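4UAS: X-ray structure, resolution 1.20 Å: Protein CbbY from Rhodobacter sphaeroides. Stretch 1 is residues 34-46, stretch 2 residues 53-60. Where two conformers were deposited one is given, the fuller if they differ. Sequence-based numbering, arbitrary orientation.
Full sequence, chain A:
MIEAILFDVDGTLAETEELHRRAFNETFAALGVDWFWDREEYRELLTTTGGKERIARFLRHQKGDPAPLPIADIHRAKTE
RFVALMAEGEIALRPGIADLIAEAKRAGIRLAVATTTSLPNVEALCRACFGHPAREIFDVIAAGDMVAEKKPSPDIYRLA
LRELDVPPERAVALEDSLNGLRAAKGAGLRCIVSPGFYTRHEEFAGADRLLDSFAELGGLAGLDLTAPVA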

# COMPACT_ATOMS: atom_id res chain seq x y z
N ASP A 34 -25.86 8.99 2.36
CA ASP A 34 -26.24 8.28 1.17
C ASP A 34 -25.08 7.87 0.27
O ASP A 34 -25.29 7.17 -0.75
N TRP A 35 -23.87 8.17 0.65
CA TRP A 35 -22.70 7.91 -0.19
C TRP A 35 -22.48 6.42 -0.33
O TRP A 35 -22.62 5.65 0.61
N PHE A 36 -22.08 6.01 -1.55
CA PHE A 36 -21.80 4.60 -1.81
C PHE A 36 -20.85 4.55 -3.01
O PHE A 36 -21.15 5.15 -4.04
N TRP A 37 -19.72 3.90 -2.82
CA TRP A 37 -18.72 3.77 -3.85
C TRP A 37 -18.72 2.38 -4.50
O TRP A 37 -18.37 1.38 -3.88
N ASP A 38 -19.23 2.33 -5.74
CA ASP A 38 -19.17 1.12 -6.52
C ASP A 38 -17.77 0.92 -7.08
O ASP A 38 -16.92 1.80 -6.98
N ARG A 39 -17.50 -0.23 -7.68
CA ARG A 39 -16.17 -0.49 -8.22
C ARG A 39 -15.71 0.49 -9.28
O ARG A 39 -14.56 0.88 -9.34
N GLU A 40 -16.65 0.90 -10.14
CA GLU A 40 -16.30 1.83 -11.19
C GLU A 40 -15.81 3.15 -10.58
O GLU A 40 -14.78 3.71 -11.00
N GLU A 41 -16.57 3.67 -9.61
CA GLU A 41 -16.15 4.94 -9.00
C GLU A 41 -14.88 4.73 -8.16
O GLU A 41 -13.99 5.58 -8.14
N TYR A 42 -14.78 3.62 -7.45
CA TYR A 42 -13.61 3.41 -6.62
C TYR A 42 -12.35 3.30 -7.44
O TYR A 42 -11.27 3.82 -7.04
N ARG A 43 -12.39 2.70 -8.60
CA ARG A 43 -11.19 2.64 -9.48
C ARG A 43 -10.67 4.00 -9.82
O ARG A 43 -9.46 4.20 -9.85
N GLU A 44 -11.58 4.99 -10.00
CA GLU A 44 -11.15 6.39 -10.24
C GLU A 44 -10.60 7.03 -8.98
O GLU A 44 -9.52 7.64 -9.00
N LEU A 45 -11.32 6.88 -7.89
CA LEU A 45 -10.88 7.47 -6.64
C LEU A 45 -9.54 6.95 -6.13
O LEU A 45 -8.84 7.66 -5.38
N LEU A 46 -9.18 5.73 -6.51
CA LEU A 46 -7.92 5.13 -6.14
C LEU A 46 -6.73 5.85 -6.69
O LEU A 46 -5.61 5.63 -6.18
N GLU A 53 -7.49 11.90 1.94
CA GLU A 53 -7.39 12.61 0.70
C GLU A 53 -8.45 12.15 -0.29
O GLU A 53 -9.00 12.93 -1.07
N ARG A 54 -8.72 10.86 -0.32
CA ARG A 54 -9.70 10.28 -1.23
C ARG A 54 -11.11 10.75 -0.82
O ARG A 54 -11.90 11.11 -1.68
N ILE A 55 -11.42 10.76 0.48
CA ILE A 55 -12.72 11.31 0.91
C ILE A 55 -12.84 12.75 0.48
O ILE A 55 -13.88 13.18 -0.02
N ALA A 56 -11.79 13.56 0.71
CA ALA A 56 -11.83 14.96 0.37
C ALA A 56 -12.10 15.16 -1.10
O ALA A 56 -12.90 16.04 -1.51
N ARG A 57 -11.45 14.36 -1.95
CA ARG A 57 -11.66 14.46 -3.39
C ARG A 57 -13.12 14.16 -3.76
O ARG A 57 -13.78 14.89 -4.51
N PHE A 58 -13.64 13.08 -3.21
CA PHE A 58 -15.05 12.71 -3.44
C PHE A 58 -15.96 13.86 -3.01
O PHE A 58 -16.90 14.20 -3.75
N LEU A 59 -15.72 14.46 -1.85
CA LEU A 59 -16.59 15.52 -1.34
C LEU A 59 -16.56 16.80 -2.15
O LEU A 59 -17.50 17.59 -2.11
N ARG A 60 -15.51 17.00 -2.94
CA ARG A 60 -15.43 18.21 -3.76
C ARG A 60 -16.45 18.29 -4.84
O ARG A 60 -16.83 19.38 -5.23

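The contact between the two stretches, which buries 661 Å² in all, is built chiefly by Arg54, Phe58 and Leu45. The helix that begins at Arg39 and helix 53-60 cross at 115° with their axes no closer than 11.2 Å, although Leu45 CA and Arg54 CA are 6.2 Å apart.

Phe58 points toward stretch 1 with chi1 t (167°) and packs against two tryptophans of the loop before the first helix, Trp35 and Trp37, both pointing toward stretch 2 and both with chi1 m. The pairings differ in sense. The edge of Phe58 meets the face of Trp35, with Phe58 CE2 3.6 Å from Trp35 CD2, whereas Trp37 turns its own edge to the face of Phe58, placing Trp37 NE1 3.3 Å from Phe58 CD1. Ring planes inclined at 73° and 74° allow close packing without parallel stacking. Trp35 CZ2 also touches Leu59 CD2 at 3.5 Å, and Trp37 CH2 lies 4.2 Å from Ile55 CG1.

Arg54, likewise directed toward stretch 1, extends through chi1 and chi2 t before bending at chi3 m. Its NE donates a hydrogen bond to Leu45 O (3.1 Å). Leu46 CD2 covers one face of the guanidinium, 3.7 Å from Arg54 CZ, and Tyr42 OH lies 3.0 Å from Arg54 NH1.

Leu45 (m, t) points sideways, yet its side chain packs against the aliphatic part of Arg54, with Leu45 CB 3.8 Å from Arg54 CG; Leu45 CD2 approaches Phe58 CB at 4.3 Å. Next to it, the extended Arg57 directs NH1 and NH2 to Glu44 O in weak hydrogen bonds of 3.1 and 3.3 Å. A water reinforces this link, accepting from Arg57 NH2 (2.9 Å) and donating to Glu44 O (3.1 Å).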

# COMPACT_ATOMS: atom_id res chain seq x y z
CB ASP A 34 -27.32 9.04 0.38
CG ASP A 34 -26.87 10.30 -0.24
OD1 ASP A 34 -25.87 10.87 0.19
OD2 ASP A 34 -27.53 10.77 -1.20
CB TRP A 35 -21.42 8.53 0.43
CG TRP A 35 -21.55 9.92 0.93
CD1 TRP A 35 -22.42 10.90 0.52
CD2 TRP A 35 -20.71 10.51 1.89
NE1 TRP A 35 -22.20 12.04 1.25
CE2 TRP A 35 -21.13 11.83 2.08
CE3 TRP A 35 -19.61 10.02 2.63
CZ2 TRP A 35 -20.51 12.69 2.99
CZ3 TRP A 35 -19.01 10.88 3.58
CH2 TRP A 35 -19.43 12.21 3.72
CB PHE A 36 -23.09 3.80 -2.11
CG PHE A 36 -22.81 2.40 -2.39
CD1 PHE A 36 -22.62 1.49 -1.29
CD2 PHE A 36 -22.63 1.91 -3.61
CE1 PHE A 36 -22.32 0.16 -1.47
CE2 PHE A 36 -22.31 0.59 -3.82
CZ PHE A 36 -22.15 -0.31 -2.77
CB TRP A 37 -17.33 4.04 -3.26
CG TRP A 37 -17.14 5.45 -2.76
CD1 TRP A 37 -17.90 6.49 -2.97
CD2 TRP A 37 -16.01 5.90 -1.97
NE1 TRP A 37 -17.40 7.62 -2.35
CE2 TRP A 37 -16.22 7.27 -1.74
CE3 TRP A 37 -14.86 5.30 -1.44
CZ2 TRP A 37 -15.30 8.05 -1.02
CZ3 TRP A 37 -13.99 6.09 -0.72
CH2 TRP A 37 -14.19 7.43 -0.52
CB ASP A 38 -20.30 1.00 -7.56
CG ASP A 38 -20.33 2.05 -8.59
OD1 ASP A 38 -19.27 2.61 -9.00
OD2 ASP A 38 -21.50 2.32 -9.12
CB ARG A 39 -16.05 -1.89 -8.79
CG ARG A 39 -15.96 -2.96 -7.80
CD ARG A 39 -15.84 -4.30 -8.46
NE ARG A 39 -15.51 -5.36 -7.57
CZ ARG A 39 -15.31 -6.61 -7.95
NH1 ARG A 39 -15.41 -6.99 -9.21
NH2 ARG A 39 -15.01 -7.53 -7.08
CB GLU A 40 -17.53 2.05 -12.11
CG GLU A 40 -17.30 3.10 -13.16
CD GLU A 40 -18.42 3.20 -14.20
OE1 GLU A 40 -19.27 2.35 -14.31
OE2 GLU A 40 -18.33 4.07 -15.06
CB GLU A 41 -17.28 5.54 -8.20
CG GLU A 41 -16.89 6.80 -7.47
CD GLU A 41 -18.04 7.64 -7.04
OE1 GLU A 41 -19.13 7.12 -6.89
OE2 GLU A 41 -17.88 8.83 -6.87
CB TYR A 42 -13.84 2.16 -5.71
CG TYR A 42 -12.89 2.13 -4.54
CD1 TYR A 42 -12.91 3.14 -3.58
CD2 TYR A 42 -11.94 1.12 -4.38
CE1 TYR A 42 -12.09 3.13 -2.46
CE2 TYR A 42 -11.11 1.09 -3.29
CZ TYR A 42 -11.17 2.07 -2.33
OH TYR A 42 -10.30 2.10 -1.27
CB ARG A 43 -11.55 1.85 -10.73
CG ARG A 43 -10.33 1.62 -11.66
CD ARG A 43 -10.70 0.85 -12.92
NE ARG A 43 -11.09 -0.51 -12.56
CZ ARG A 43 -10.34 -1.58 -12.45
NH1 ARG A 43 -9.01 -1.56 -12.76
NH2 ARG A 43 -10.85 -2.65 -11.94
CB GLU A 44 -12.31 7.18 -10.80
CG GLU A 44 -12.86 6.68 -12.14
CD GLU A 44 -11.78 6.55 -13.21
OE1 GLU A 44 -11.01 7.55 -13.42
OE2 GLU A 44 -11.69 5.41 -13.83
CB LEU A 45 -11.97 7.27 -5.58
CG LEU A 45 -13.26 8.03 -5.71
CD1 LEU A 45 -14.28 7.58 -4.67
CD2 LEU A 45 -13.00 9.54 -5.64
CB LEU A 46 -7.89 3.64 -6.52
CG LEU A 46 -8.56 2.67 -5.54
CD1 LEU A 46 -8.66 1.31 -6.17
CD2 LEU A 46 -7.79 2.59 -4.26
CB GLU A 53 -5.97 12.47 0.11
CG GLU A 53 -4.84 13.11 0.95
CD GLU A 53 -4.36 12.27 2.14
OE1 GLU A 53 -4.88 11.21 2.47
OE2 GLU A 53 -3.34 12.77 2.76
CB ARG A 54 -9.63 8.73 -1.15
CG ARG A 54 -10.45 8.05 -2.18
CD ARG A 54 -10.23 6.55 -2.23
NE ARG A 54 -8.87 6.29 -2.57
CZ ARG A 54 -8.06 5.49 -1.96
NH1 ARG A 54 -8.52 4.56 -1.13
NH2 ARG A 54 -6.75 5.58 -2.16
CB ILE A 55 -12.93 11.10 2.44
CG1 ILE A 55 -13.00 9.63 2.81
CG2 ILE A 55 -14.16 11.87 2.91
CD1 ILE A 55 -12.75 9.39 4.29
CB ALA A 56 -10.54 15.65 0.80
CB ARG A 57 -10.76 13.51 -4.15
CG ARG A 57 -11.09 13.33 -5.61
CD ARG A 57 -10.17 12.39 -6.31
NE ARG A 57 -10.65 12.00 -7.61
CZ ARG A 57 -10.06 11.07 -8.35
NH1 ARG A 57 -8.93 10.50 -7.94
NH2 ARG A 57 -10.62 10.68 -9.49
CB PHE A 58 -15.34 11.47 -2.66
CG PHE A 58 -16.81 11.14 -2.55
CD1 PHE A 58 -17.54 10.70 -3.61
CD2 PHE A 58 -17.42 11.28 -1.32
CE1 PHE A 58 -18.86 10.44 -3.48
CE2 PHE A 58 -18.78 10.98 -1.13
CZ PHE A 58 -19.48 10.57 -2.25
CB LEU A 59 -16.33 15.80 0.14
CG LEU A 59 -16.65 14.70 1.08
CD1 LEU A 59 -16.21 15.02 2.52
CD2 LEU A 59 -18.12 14.35 1.03
CB ARG A 60 -14.06 18.43 -4.35
CG ARG A 60 -13.06 18.95 -3.32
CD ARG A 60 -11.74 19.47 -3.92
NE ARG A 60 -10.99 18.43 -4.63
CZ ARG A 60 -10.04 17.62 -4.12
NH1 ARG A 60 -9.74 17.58 -2.81
NH2 ARG A 60 -9.49 16.72 -4.95
O HOH W 1 -8.96 9.45 -11.51